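Local coordinates for odorant binding protein OBP69a (Ceratitis capitata, PDB 6HHE), which probably binds and carries small odorant molecules, as a secreted, all-helical member of the PBP/GOBP family of insect odorant-binding proteins, at residues M38-H49 and G96-E105; V24-Q33 and K116-E124. All coordinates share one frame; numbering follows the deposited sequence.

Contact 1 (M38-H49 and G96-E105); sequences MPNNQRLKCFIH and GCETAFLTTE
Phe101 lies between two side chains of 38-49, Met38 on one face of its ring and Lys45 on the other. The Met38 methyl CE sits toward the rim, 3.5 Å from Phe101 CE1, while SD stands obliquely to the ring in a Met-aromatic contact; a bend at chi3 (-70°) turns the methyl onto the face. On the opposite face Lys45 CE lies over the ring centre, 4.0 Å from the centroid, a CH-pi contact, with CG 3.5 Å from Phe101 CD1. The Asn40 amide comes in obliquely, bringing ND2 near Phe101 CE2, and Met38 O lies in plane at the edge. Beyond the ring, Lys45 NZ forms a salt bridge to Glu98 OE2 (2.8 Å) on its syn side and also donates to Gln42 OE1. Gln42 NE2 in turn gives a nearly straight bond, 163° at the hydrogen, to Glu98 OE1, so that both carboxylate oxygens are gripped. With an alanine here in place of the lysine, Glu98 is likely to lose the mate of its charge, Gln42 OE1 its donor, and the ring the methylenes packed on that face. Helices 42-49 and 96-105 cross at 83°, and the Cys46-Cys97 disulfide, one of the three interlocking bridges of the classic insect odorant-binding fold, ties them together near their closest approach. Ala100, with its small CB 3.5 Å from His49 CA, allows the backbones to come close. Further along, Ile48 CG2 and Thr104 OG1 meet tip to tip at 3.3 Å. The Thr104 hydroxyl is turned by its bond to Ala100 O. Just before helix 96-110, Asp95 OD1 accepts from Glu98 N; Phe119 of helix 112-121 packs on Met38 and Thr104.

Contact 2 (V24-Q33 and K116-E124); sequences VTEDLFIEAQ and KLLFTTFSE. With SO4 (sulfate ion), chain B.
Phe29 points from helix 26-33 into the C-terminal tail, and each part of its side chain meets a different piece of that tail. Its CB lies 3.8 Å from Ser123 OG, and CG is nearly as close to the same hydroxyl. With CG anti to the carbonyl carbon (chi1 -68°), the ring is carried under the backbone of Ser123, whose CA stands over the ring centre, 4.2 Å from the centroid, as a CH-pi contact. Phe29 CD2, on one long side of the ring, lies 3.8 Å from Glu124 N; on the other side CE1 obliquely meets Phe122 O, with CZ at the tip a little farther away. Phe122 is the first residue to leave the helix and the centre of an inverse gamma turn, which swings the tail over helix 26-33. This laying of a C-terminal segment back against the helical body is known from several insect odorant-binding proteins; here the two helices run nearly antiparallel, at 162°, with axes 10.9 Å apart, and residues 122-124 pack against helix 26-33 at Glu26 and Phe29. One turn further along, Ala32 CB meets Phe119 CE2 obliquely at 4.3 Å. Near the solvent, the Gln33 side chain crosses that of Thr120 at about a right angle, less certainly because Thr120 has two conformers; a water held by Lys116 O donates weakly to Gln33 OE1. At the far end the carboxylates of Glu26 and the poorly ordered Glu124 lie with planes 85° apart and OE2 of Glu26 4.0 Å from OE1 of Glu124, which would probably be unfavourable if both are ionised. Lys12 of helix 10-22 bonds to Ser123 O, while Lys116 NZ donates a hydrogen bond to O4 of a sulfate (2.8 Å), probably from the crystallisation liquor.

How the contacts relate
The centres of the two contacts lie about 12 Å apart, and contact 1 is nested along the chain inside the loop closed by contact 2. Helices 26-35 and 42-55 are consecutive, as are helices 96-110 and 112-121, so each contact pairs one member of the first couple with one of the second. They also touch directly: Met38 SD of contact 1 packs 3.3 Å from Phe119 CZ of contact 2, and Arg43 NH1 probably bonds to Thr25 OG1. Phe47 meets the Phe29 ring edge-to-face. Together they fasten early and late helices into one compact body, consistent with a fold built to enclose a small ligand.

Contact 1 (M38-H49 and G96-E105)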
loop_
_atom_site.group_PDB
_atom_site.type_symbol
_atom_site.label_atom_id
_atom_site.label_comp_id
_atom_site.label_asym_id
_atom_site.label_seq_id
_atom_site.Cartn_x
_atom_site.Cartn_y
_atom_site.Cartn_z
ATOM N N MET A 38 -1.549 -4.103 11.120
ATOM C CA MET A 38 -0.155 -3.968 10.608
ATOM C C MET A 38 0.783 -3.548 11.730
ATOM O O MET A 38 0.516 -2.547 12.426
ATOM C CB MET A 38 0.021 -2.922 9.519
ATOM C CG MET A 38 -0.827 -3.145 8.299
ATOM S SD MET A 38 -0.237 -2.101 6.963
ATOM C CE MET A 38 -0.688 -0.503 7.517
ATOM N N PRO A 39 1.875 -4.257 11.942
ATOM C CA PRO A 39 2.795 -3.842 13.000
ATOM C C PRO A 39 3.517 -2.558 12.612
ATOM O O PRO A 39 3.852 -2.307 11.432
ATOM C CB PRO A 39 3.734 -5.045 13.132
ATOM C CG PRO A 39 3.742 -5.658 11.750
ATOM C CD PRO A 39 2.292 -5.519 11.308
ATOM N N ASN A 40 3.767 -1.713 13.622
ATOM C CA ASN A 40 4.407 -0.414 13.413
ATOM C C ASN A 40 5.920 -0.553 13.308
ATOM O O ASN A 40 6.678 -0.094 14.160
ATOM C CB ASN A 40 4.051 0.520 14.562
ATOM C CG ASN A 40 2.771 1.257 14.303
ATOM O OD1 ASN A 40 1.696 0.726 14.525
ATOM N ND2 ASN A 40 2.881 2.485 13.811
ATOM N N ASN A 41 6.363 -1.297 12.309
ATOM C CA ASN A 41 7.781 -1.520 12.101
ATOM C C ASN A 41 8.171 -0.714 10.882
ATOM O O ASN A 41 7.470 -0.741 9.826
ATOM C CB ASN A 41 8.090 -3.008 11.912
ATOM C CG ASN A 41 7.898 -3.824 13.191
ATOM O OD1 ASN A 41 6.822 -4.381 13.462
ATOM N ND2 ASN A 41 8.965 -3.919 13.969
ATOM N N GLN A 42 9.262 0.022 11.004
ATOM C CA GLN A 42 9.655 0.911 9.919
ATOM C C GLN A 42 9.923 0.188 8.623
ATOM O O GLN A 42 9.567 0.716 7.580
ATOM C CB GLN A 42 10.928 1.681 10.280
ATOM C CG GLN A 42 10.755 2.563 11.525
ATOM C CD GLN A 42 9.604 3.548 11.376
ATOM O OE1 GLN A 42 8.641 3.470 12.116
ATOM N NE2 GLN A 42 9.709 4.485 10.434
ATOM N N ARG A 43 10.454 -1.045 8.663
ATOM C CA ARG A 43 10.705 -1.718 7.385
ATOM C C ARG A 43 9.410 -2.048 6.650
ATOM O O ARG A 43 9.378 -1.975 5.428
ATOM C CB ARG A 43 11.507 -2.999 7.566
ATOM C CG ARG A 43 12.920 -2.738 7.951
ATOM C CD ARG A 43 13.596 -3.989 8.502
ATOM N NE ARG A 43 13.031 -4.436 9.763
ATOM C CZ ARG A 43 12.571 -5.676 9.978
ATOM N NH1 ARG A 43 12.574 -6.592 9.017
ATOM N NH2 ARG A 43 12.054 -5.966 11.179
ATOM N N LEU A 44 8.319 -2.335 7.379
ATOM C CA LEU A 44 7.035 -2.559 6.721
ATOM C C LEU A 44 6.498 -1.256 6.153
ATOM O O LEU A 44 5.986 -1.239 5.031
ATOM C CB LEU A 44 6.079 -3.196 7.685
ATOM C CG LEU A 44 4.676 -3.489 7.127
ATOM C CD1 LEU A 44 4.729 -4.415 5.911
ATOM C CD2 LEU A 44 3.796 -4.134 8.192
ATOM N N LYS A 45 6.617 -0.151 6.902
ATOM C CA LYS A 45 6.176 1.141 6.389
ATOM C C LYS A 45 6.905 1.455 5.092
ATOM O O LYS A 45 6.297 1.921 4.114
ATOM C CB LYS A 45 6.455 2.248 7.428
ATOM C CG LYS A 45 5.824 2.005 8.790
ATOM C CD LYS A 45 5.977 3.263 9.657
ATOM C CE LYS A 45 5.410 2.924 10.974
ATOM N NZ LYS A 45 5.818 4.049 11.904
ATOM N N CYS A 46 8.201 1.205 5.063
ATOM C CA CYS A 46 8.964 1.549 3.873
ATOM C C CYS A 46 8.702 0.594 2.725
ATOM O O CYS A 46 8.757 1.038 1.575
ATOM C CB CYS A 46 10.433 1.601 4.185
ATOM S SG CYS A 46 10.869 3.024 5.223
ATOM N N PHE A 47 8.429 -0.680 3.000
ATOM C CA PHE A 47 7.957 -1.572 1.938
ATOM C C PHE A 47 6.703 -1.022 1.292
ATOM O O PHE A 47 6.563 -1.046 0.068
ATOM C CB PHE A 47 7.704 -2.967 2.508
ATOM C CG PHE A 47 7.066 -3.893 1.537
ATOM C CD1 PHE A 47 7.847 -4.544 0.595
ATOM C CD2 PHE A 47 5.696 -4.109 1.564
ATOM C CE1 PHE A 47 7.218 -5.383 -0.344
ATOM C CE2 PHE A 47 5.051 -4.934 0.619
ATOM C CZ PHE A 47 5.845 -5.580 -0.325
ATOM N N ILE A 48 5.723 -0.612 2.107
ATOM C CA ILE A 48 4.474 -0.094 1.559
ATOM C C ILE A 48 4.747 1.152 0.731
ATOM O O ILE A 48 4.256 1.271 -0.402
ATOM C CB ILE A 48 3.472 0.180 2.702
ATOM C CG1 ILE A 48 3.159 -1.117 3.420
ATOM C CG2 ILE A 48 2.214 0.796 2.120
ATOM C CD1 ILE A 48 2.294 -0.945 4.622
ATOM N N HIS A 49 5.615 2.046 1.221
ATOM C CA HIS A 49 5.987 3.196 0.408
ATOM C C HIS A 49 6.626 2.770 -0.909
ATOM O O HIS A 49 6.308 3.334 -1.959
ATOM C CB HIS A 49 6.937 4.104 1.181
ATOM C CG HIS A 49 7.415 5.258 0.382
ATOM N ND1 HIS A 49 8.561 5.202 -0.383
ATOM C CD2 HIS A 49 6.868 6.475 0.167
ATOM C CE1 HIS A 49 8.705 6.349 -1.028
ATOM N NE2 HIS A 49 7.707 7.146 -0.693
ATOM N N GLY A 96 7.871 9.870 3.855
ATOM C CA GLY A 96 7.123 9.088 2.884
ATOM C C GLY A 96 6.659 7.756 3.439
ATOM O O GLY A 96 5.537 7.312 3.140
ATOM N N CYS A 97 7.514 7.088 4.219
ATOM C CA CYS A 97 7.138 5.787 4.751
ATOM C C CYS A 97 5.991 5.929 5.733
ATOM O O CYS A 97 5.053 5.129 5.683
ATOM C CB CYS A 97 8.306 5.050 5.423
ATOM S SG CYS A 97 9.838 4.680 4.401
ATOM N N GLU A 98 6.023 6.944 6.609
ATOM C CA GLU A 98 4.904 7.160 7.534
ATOM C C GLU A 98 3.620 7.496 6.777
ATOM O O GLU A 98 2.546 6.971 7.100
ATOM C CB GLU A 98 5.184 8.292 8.522
ATOM C CG GLU A 98 6.469 8.174 9.297
ATOM C CD GLU A 98 6.500 6.991 10.231
ATOM O OE1 GLU A 98 7.622 6.601 10.648
ATOM O OE2 GLU A 98 5.420 6.451 10.569
ATOM N N THR A 99 3.689 8.382 5.774
ATOM C CA THR A 99 2.508 8.675 4.959
ATOM C C THR A 99 1.965 7.417 4.294
ATOM O O THR A 99 0.747 7.187 4.296
ATOM C CB THR A 99 2.817 9.714 3.886
ATOM O OG1 THR A 99 3.258 10.919 4.523
ATOM C CG2 THR A 99 1.590 10.035 3.078
ATOM N N ALA A 100 2.840 6.597 3.696
ATOM C CA ALA A 100 2.339 5.375 3.064
ATOM C C ALA A 100 1.616 4.499 4.078
ATOM O O ALA A 100 0.550 3.931 3.775
ATOM C CB ALA A 100 3.490 4.591 2.436
ATOM N N PHE A 101 2.174 4.388 5.286
ATOM C CA PHE A 101 1.605 3.526 6.318
ATOM C C PHE A 101 0.273 4.049 6.795
ATOM O O PHE A 101 -0.709 3.285 6.853
ATOM C CB PHE A 101 2.571 3.432 7.494
ATOM C CG PHE A 101 2.188 2.424 8.551
ATOM C CD1 PHE A 101 2.471 1.081 8.369
ATOM C CD2 PHE A 101 1.624 2.840 9.734
ATOM C CE1 PHE A 101 2.202 0.143 9.401
ATOM C CE2 PHE A 101 1.313 1.916 10.737
ATOM C CZ PHE A 101 1.590 0.586 10.552
ATOM N N LEU A 102 0.221 5.338 7.155
ATOM C CA LEU A 102 -1.034 5.931 7.640
ATOM C C LEU A 102 -2.120 5.878 6.572
ATOM O O LEU A 102 -3.294 5.614 6.886
ATOM C CB LEU A 102 -0.779 7.374 8.071
ATOM C CG LEU A 102 0.131 7.516 9.287
ATOM C CD1 LEU A 102 0.508 8.990 9.393
ATOM C CD2 LEU A 102 -0.557 7.001 10.534
ATOM N N THR A 103 -1.753 6.150 5.306
ATOM C CA THR A 103 -2.744 6.105 4.240
ATOM C C THR A 103 -3.245 4.683 4.064
ATOM O O THR A 103 -4.455 4.462 3.916
ATOM C CB THR A 103 -2.155 6.669 2.944
ATOM O OG1 THR A 103 -1.710 8.021 3.207
ATOM C CG2 THR A 103 -3.199 6.717 1.838
ATOM N N THR A 104 -2.346 3.689 4.171
ATOM C CA THR A 104 -2.766 2.299 3.998
ATOM C C THR A 104 -3.611 1.826 5.179
ATOM O O THR A 104 -4.547 1.034 4.964
ATOM C CB THR A 104 -1.540 1.406 3.788
ATOM O OG1 THR A 104 -0.911 1.783 2.566
ATOM C CG2 THR A 104 -1.952 -0.048 3.688
ATOM N N GLU A 105 -3.337 2.350 6.379
ATOM C CA GLU A 105 -4.215 2.057 7.509
ATOM C C GLU A 105 -5.620 2.527 7.205
ATOM O O GLU A 105 -6.606 1.820 7.513
ATOM C CB GLU A 105 -3.708 2.722 8.785
ATOM C CG GLU A 105 -2.579 1.959 9.402
ATOM C CD GLU A 105 -2.158 2.539 10.725
ATOM O OE1 GLU A 105 -1.946 3.771 10.797
ATOM O OE2 GLU A 105 -2.065 1.761 11.694
#

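Contact 2 (V24-Q33 and K116-E124)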
loop_
_atom_site.group_PDB
_atom_site.type_symbol
_atom_site.label_atom_id
_atom_site.label_comp_id
_atom_site.label_asym_id
_atom_site.label_seq_id
_atom_site.Cartn_x
_atom_site.Cartn_y
_atom_site.Cartn_z
ATOM N N VAL A 24 12.248 -5.596 4.711
ATOM C CA VAL A 24 11.066 -6.198 5.334
ATOM C C VAL A 24 11.204 -7.714 5.331
ATOM O O VAL A 24 11.739 -8.312 4.376
ATOM C CB VAL A 24 9.778 -5.741 4.619
ATOM C CG1 VAL A 24 9.626 -6.392 3.244
ATOM C CG2 VAL A 24 8.525 -6.007 5.455
ATOM N N THR A 25 10.757 -8.347 6.411
ATOM C CA THR A 25 10.876 -9.783 6.580
ATOM C C THR A 25 9.496 -10.425 6.651
ATOM O O THR A 25 8.482 -9.771 6.961
ATOM C CB THR A 25 11.712 -10.130 7.812
ATOM O OG1 THR A 25 11.320 -9.299 8.907
ATOM C CG2 THR A 25 13.176 -9.883 7.548
ATOM N N GLU A 26 9.447 -11.718 6.309
ATOM C CA GLU A 26 8.171 -12.433 6.234
ATOM C C GLU A 26 7.413 -12.433 7.560
ATOM O O GLU A 26 6.178 -12.412 7.553
ATOM C CB GLU A 26 8.402 -13.868 5.755
ATOM C CG GLU A 26 7.127 -14.724 5.566
ATOM C CD GLU A 26 6.121 -14.156 4.552
ATOM O OE1 GLU A 26 4.929 -14.552 4.594
ATOM O OE2 GLU A 26 6.510 -13.320 3.713
ATOM N N ASP A 27 8.112 -12.411 8.701
ATOM C CA ASP A 27 7.423 -12.364 9.991
ATOM C C ASP A 27 6.514 -11.148 10.117
ATOM O O ASP A 27 5.447 -11.245 10.749
ATOM C CB ASP A 27 8.426 -12.408 11.141
ATOM C CG ASP A 27 9.353 -11.229 11.143
ATOM O OD1 ASP A 27 10.136 -11.133 10.185
ATOM O OD2 ASP A 27 9.301 -10.406 12.079
ATOM N N LEU A 28 6.882 -10.023 9.498
ATOM C CA LEU A 28 6.042 -8.831 9.553
ATOM C C LEU A 28 4.769 -9.013 8.749
ATOM O O LEU A 28 3.693 -8.579 9.180
ATOM C CB LEU A 28 6.793 -7.594 9.083
ATOM C CG LEU A 28 8.030 -7.263 9.919
ATOM C CD1 LEU A 28 8.783 -6.084 9.383
ATOM C CD2 LEU A 28 7.616 -7.011 11.368
ATOM N N PHE A 29 4.873 -9.625 7.573
ATOM C CA PHE A 29 3.671 -9.893 6.785
ATOM C C PHE A 29 2.767 -10.901 7.484
ATOM O O PHE A 29 1.534 -10.722 7.550
ATOM C CB PHE A 29 4.074 -10.410 5.402
ATOM C CG PHE A 29 4.755 -9.379 4.506
ATOM C CD1 PHE A 29 4.229 -8.112 4.297
ATOM C CD2 PHE A 29 5.930 -9.726 3.836
ATOM C CE1 PHE A 29 4.890 -7.189 3.414
ATOM C CE2 PHE A 29 6.570 -8.821 2.959
ATOM C CZ PHE A 29 6.066 -7.561 2.768
ATOM N N ILE A 30 3.354 -11.956 8.060
ATOM C CA ILE A 30 2.555 -12.936 8.793
ATOM C C ILE A 30 1.859 -12.271 9.967
ATOM O O ILE A 30 0.668 -12.502 10.216
ATOM C CB ILE A 30 3.440 -14.102 9.248
ATOM C CG1 ILE A 30 3.885 -14.924 8.037
ATOM C CG2 ILE A 30 2.692 -14.956 10.264
ATOM C CD1 ILE A 30 5.023 -15.898 8.355
ATOM N N GLU A 31 2.580 -11.410 10.696
ATOM C CA GLU A 31 1.958 -10.743 11.842
ATOM C C GLU A 31 0.777 -9.885 11.412
ATOM O O GLU A 31 -0.274 -9.909 12.059
ATOM C CB GLU A 31 2.982 -9.890 12.577
ATOM C CG GLU A 31 2.332 -9.008 13.626
ATOM C CD GLU A 31 2.216 -9.698 14.967
ATOM O OE1 GLU A 31 2.642 -10.872 15.057
ATOM O OE2 GLU A 31 1.712 -9.067 15.930
ATOM N N ALA A 32 0.921 -9.126 10.324
ATOM C CA ALA A 32 -0.197 -8.317 9.825
ATOM C C ALA A 32 -1.385 -9.184 9.473
ATOM O O ALA A 32 -2.523 -8.862 9.818
ATOM C CB ALA A 32 0.264 -7.544 8.582
ATOM N N GLN A 33 -1.138 -10.296 8.787
ATOM C CA GLN A 33 -2.250 -11.139 8.355
ATOM C C GLN A 33 -2.908 -11.850 9.526
ATOM O O GLN A 33 -4.147 -11.915 9.604
ATOM C CB GLN A 33 -1.744 -12.112 7.315
ATOM C CG GLN A 33 -1.310 -11.413 6.075
ATOM C CD GLN A 33 -0.886 -12.383 5.019
ATOM O OE1 GLN A 33 -1.406 -12.364 3.906
ATOM N NE2 GLN A 33 0.060 -13.248 5.356
ATOM N N LYS A 116 -7.126 -6.843 2.200
ATOM C CA LYS A 116 -6.626 -8.173 2.598
ATOM C C LYS A 116 -6.118 -8.959 1.393
ATOM O O LYS A 116 -5.062 -9.603 1.466
ATOM C CB LYS A 116 -7.726 -8.944 3.322
ATOM C CG LYS A 116 -7.973 -8.428 4.741
ATOM C CD LYS A 116 -9.193 -9.120 5.349
ATOM C CE LYS A 116 -9.316 -8.806 6.836
ATOM N NZ LYS A 116 -10.412 -9.599 7.493
ATOM N N LEU A 117 -6.844 -8.934 0.263
ATOM C CA LEU A 117 -6.323 -9.600 -0.929
ATOM C C LEU A 117 -5.031 -8.960 -1.420
ATOM O O LEU A 117 -4.102 -9.672 -1.802
ATOM C CB LEU A 117 -7.368 -9.603 -2.049
ATOM C CG LEU A 117 -8.544 -10.447 -1.641
ATOM C CD1 LEU A 117 -9.717 -10.174 -2.559
ATOM C CD2 LEU A 117 -8.130 -11.917 -1.658
ATOM N N LEU A 118 -4.923 -7.621 -1.383
ATOM C CA LEU A 118 -3.686 -7.007 -1.852
ATOM C C LEU A 118 -2.528 -7.393 -0.946
ATOM O O LEU A 118 -1.410 -7.611 -1.413
ATOM C CB LEU A 118 -3.834 -5.484 -1.916
ATOM C CG LEU A 118 -4.674 -4.914 -3.053
ATOM C CD1 LEU A 118 -5.002 -3.445 -2.794
ATOM C CD2 LEU A 118 -3.981 -5.067 -4.411
ATOM N N PHE A 119 -2.770 -7.505 0.353
ATOM C CA PHE A 119 -1.690 -7.877 1.253
ATOM C C PHE A 119 -1.204 -9.286 0.977
ATOM O O PHE A 119 -0.002 -9.560 1.134
ATOM C CB PHE A 119 -2.110 -7.743 2.708
ATOM C CG PHE A 119 -1.560 -6.534 3.357
ATOM C CD1 PHE A 119 -2.121 -5.295 3.121
ATOM C CD2 PHE A 119 -0.449 -6.622 4.140
ATOM C CE1 PHE A 119 -1.587 -4.161 3.708
ATOM C CE2 PHE A 119 0.100 -5.501 4.747
ATOM C CZ PHE A 119 -0.470 -4.275 4.518
ATOM N N THR A 120 -2.072 -10.194 0.561
ATOM C CA THR A 120 -1.538 -11.501 0.223
ATOM C C THR A 120 -0.712 -11.405 -1.058
ATOM O O THR A 120 0.330 -12.066 -1.183
ATOM C CB THR A 120 -2.658 -12.535 0.113
ATOM O OG1 THR A 120 -3.637 -12.324 1.143
ATOM C CG2 THR A 120 -2.076 -13.900 0.363
ATOM N N THR A 121 -1.122 -10.541 -1.978
ATOM C CA THR A 121 -0.423 -10.381 -3.253
ATOM C C THR A 121 0.970 -9.829 -3.031
ATOM O O THR A 121 1.975 -10.467 -3.369
ATOM C CB THR A 121 -1.202 -9.403 -4.150
ATOM O OG1 THR A 121 -2.493 -9.918 -4.483
ATOM C CG2 THR A 121 -0.440 -9.073 -5.429
ATOM N N PHE A 122 1.036 -8.628 -2.460
ATOM C CA PHE A 122 2.299 -7.948 -2.178
ATOM C C PHE A 122 2.868 -8.438 -0.847
ATOM O O PHE A 122 2.953 -7.714 0.141
ATOM C CB PHE A 122 2.085 -6.440 -2.183
ATOM C CG PHE A 122 1.680 -5.895 -3.543
ATOM C CD1 PHE A 122 2.592 -5.858 -4.586
ATOM C CD2 PHE A 122 0.394 -5.430 -3.784
ATOM C CE1 PHE A 122 2.234 -5.365 -5.839
ATOM C CE2 PHE A 122 0.041 -4.935 -5.044
ATOM C CZ PHE A 122 0.970 -4.898 -6.061
ATOM N N SER A 123 3.209 -9.723 -0.842
ATOM C CA SER A 123 3.735 -10.435 0.309
ATOM C C SER A 123 4.699 -11.499 -0.183
ATOM O O SER A 123 4.581 -12.003 -1.304
ATOM C CB SER A 123 2.619 -11.091 1.137
ATOM O OG SER A 123 3.159 -12.027 2.049
ATOM N N GLU A 124 5.637 -11.852 0.685
ATOM C CA GLU A 124 6.732 -12.754 0.349
ATOM C C GLU A 124 6.284 -14.203 0.471
ATOM O O GLU A 124 5.642 -14.732 -0.431
ATOM C CB GLU A 124 7.925 -12.469 1.266
ATOM C CG GLU A 124 9.243 -13.117 0.904
ATOM C CD GLU A 124 10.358 -12.661 1.839
ATOM O OE1 GLU A 124 10.091 -11.808 2.717
ATOM O OE2 GLU A 124 11.499 -13.151 1.705
HETATM S S SO4 B . -9.486 -8.245 10.522
HETATM O O1 SO4 B . -8.950 -8.081 11.886
HETATM O O2 SO4 B . -10.618 -7.371 10.486
HETATM O O3 SO4 B . -8.435 -7.807 9.586
HETATM O O4 SO4 B . -9.719 -9.659 10.206
HETATM O O HOH W 1 -4.188 -10.417 4.035
#